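Long-range contact in putative D-alanine N-acetyltransferase of GNAT family (PDB 2R7H), which probably transfers an acyl group, most likely acetyl from acetyl-CoA, to an acceptor amine, as other members of the GNAT family do: residues R129-E134 / Y172-A177. Numbering follows the deposited sequence.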
# COMPACT_ATOMS: atom_id res chain seq x y z
N ARG B 129 5.70 9.48 -13.79
CA ARG B 129 4.77 9.24 -14.87
C ARG B 129 3.33 9.27 -14.38
O ARG B 129 2.47 9.74 -15.10
CB ARG B 129 4.99 7.82 -15.44
CG ARG B 129 6.41 7.52 -15.89
CD ARG B 129 6.66 6.04 -16.26
NE ARG B 129 6.39 5.14 -15.14
CZ ARG B 129 5.32 4.37 -14.99
NH1 ARG B 129 4.36 4.32 -15.92
NH2 ARG B 129 5.20 3.61 -13.93
N LEU B 130 3.09 8.72 -13.17
CA LEU B 130 1.74 8.58 -12.60
C LEU B 130 1.59 9.04 -11.19
O LEU B 130 2.50 8.90 -10.42
CB LEU B 130 1.37 7.10 -12.59
CG LEU B 130 1.25 6.42 -13.97
CD1 LEU B 130 1.19 4.86 -13.84
CD2 LEU B 130 0.06 7.02 -14.59
N LEU B 131 0.42 9.57 -10.87
CA LEU B 131 0.09 9.98 -9.51
C LEU B 131 -1.24 9.31 -9.24
O LEU B 131 -2.21 9.54 -10.00
CB LEU B 131 -0.08 11.48 -9.33
CG LEU B 131 -0.45 11.98 -7.92
CD1 LEU B 131 0.61 11.57 -6.93
CD2 LEU B 131 -0.66 13.52 -7.86
N PHE B 132 -1.28 8.48 -8.20
CA PHE B 132 -2.48 7.81 -7.81
C PHE B 132 -3.06 8.38 -6.52
O PHE B 132 -2.32 8.79 -5.66
CB PHE B 132 -2.26 6.30 -7.63
CG PHE B 132 -2.06 5.56 -8.91
CD1 PHE B 132 -3.16 5.21 -9.69
CD2 PHE B 132 -0.80 5.27 -9.38
CE1 PHE B 132 -2.97 4.56 -10.84
CE2 PHE B 132 -0.61 4.65 -10.53
CZ PHE B 132 -1.71 4.26 -11.28
N ALA B 133 -4.40 8.43 -6.45
CA ALA B 133 -5.14 8.85 -5.25
C ALA B 133 -6.23 7.82 -4.99
O ALA B 133 -6.93 7.41 -5.89
CB ALA B 133 -5.75 10.28 -5.40
N GLU B 134 -6.43 7.46 -3.74
CA GLU B 134 -7.47 6.49 -3.37
C GLU B 134 -8.47 7.15 -2.46
O GLU B 134 -8.09 7.93 -1.60
CB GLU B 134 -6.84 5.33 -2.60
CG GLU B 134 -5.77 4.65 -3.33
CD GLU B 134 -5.23 3.44 -2.60
OE1 GLU B 134 -5.27 3.40 -1.36
OE2 GLU B 134 -4.75 2.54 -3.28
N TYR B 172 -8.02 6.50 -8.31
CA TYR B 172 -7.96 7.54 -9.29
C TYR B 172 -6.56 7.65 -9.83
O TYR B 172 -5.59 7.62 -9.10
CB TYR B 172 -8.42 8.89 -8.68
CG TYR B 172 -9.91 9.00 -8.55
CD1 TYR B 172 -10.69 9.36 -9.66
CD2 TYR B 172 -10.55 8.76 -7.36
CE1 TYR B 172 -12.06 9.45 -9.57
CE2 TYR B 172 -11.93 8.87 -7.27
CZ TYR B 172 -12.67 9.20 -8.36
OH TYR B 172 -14.02 9.27 -8.23
N ARG B 173 -6.46 7.80 -11.13
CA ARG B 173 -5.18 7.88 -11.83
C ARG B 173 -4.95 9.25 -12.49
O ARG B 173 -5.84 9.76 -13.14
CB ARG B 173 -5.28 6.86 -12.97
CG ARG B 173 -4.06 6.71 -13.88
CD ARG B 173 -4.51 6.11 -15.16
NE ARG B 173 -3.39 5.87 -16.05
CZ ARG B 173 -2.58 4.83 -15.97
NH1 ARG B 173 -2.70 3.92 -15.00
NH2 ARG B 173 -1.61 4.74 -16.86
N LEU B 174 -3.75 9.82 -12.33
CA LEU B 174 -3.39 11.06 -13.07
C LEU B 174 -2.09 10.78 -13.80
O LEU B 174 -1.10 10.42 -13.19
CB LEU B 174 -3.17 12.26 -12.15
CG LEU B 174 -2.89 13.63 -12.81
CD1 LEU B 174 -4.13 14.17 -13.48
CD2 LEU B 174 -2.47 14.61 -11.76
N GLU B 175 -2.11 10.88 -15.12
CA GLU B 175 -0.90 10.72 -15.92
C GLU B 175 -0.24 12.08 -15.86
O GLU B 175 -0.87 13.11 -16.18
CB GLU B 175 -1.22 10.30 -17.34
CG GLU B 175 -1.89 8.93 -17.37
CD GLU B 175 -2.20 8.39 -18.73
OE1 GLU B 175 -1.73 8.96 -19.73
OE2 GLU B 175 -2.93 7.37 -18.79
N VAL B 176 1.00 12.08 -15.39
CA VAL B 176 1.84 13.27 -15.16
C VAL B 176 2.88 13.59 -16.27
O VAL B 176 3.38 14.72 -16.38
CB VAL B 176 2.48 13.14 -13.72
CG1 VAL B 176 3.86 13.61 -13.66
CG2 VAL B 176 1.55 13.77 -12.64
N ALA B 177 3.19 12.61 -17.11
CA ALA B 177 4.14 12.77 -18.17
C ALA B 177 3.72 11.82 -19.28
O ALA B 177 2.52 11.52 -19.41
CB ALA B 177 5.54 12.46 -17.67
OXT ALA B 177 4.55 11.32 -20.06
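One face of the Arg173 guanidinium carries Leu130, whose CD2 sits 3.6 Å from NH2, offset toward the rim; at the guanidinium edge, in plane, lies Glu175 CD, and NE donates to Glu175 OE2 at 3.2 Å, a salt bridge using the anti lone pair. The Phe132 side chain lies beside that of Arg173, pointing the same way, with CE1 3.9 Å from Arg173 CG and ring and guanidinium planes 78° apart. These residues line one face of the mixed sheet of the GNAT fold, where strand 130-136 pairs antiparallel with strand 167-175. Arg173 CG is anti to the backbone N (chi1 -179°) and the chain runs extended to NE. Its NH1 forms a salt bridge with Glu156 of the same chain and a hydrogen bond to Lys160 O of the second subunit, whose Phe162 meets the Phe132 ring, so this face forms part of the dimer interface. On the reverse face, Leu131 CB and Leu174 CB meet at 4.3 Å under helix 111-125, while Tyr172 has Ala133 O at its ring edge and its OH is hydrogen-bonded to Glu149 OE2. Reciprocal backbone bonds join Leu131 to Leu174 and Ala133 to Tyr172. Beyond the ladder, Val176 N bonds to Arg129 O at 2.8 Å, approaching from above the carbonyl plane, 39° out of it.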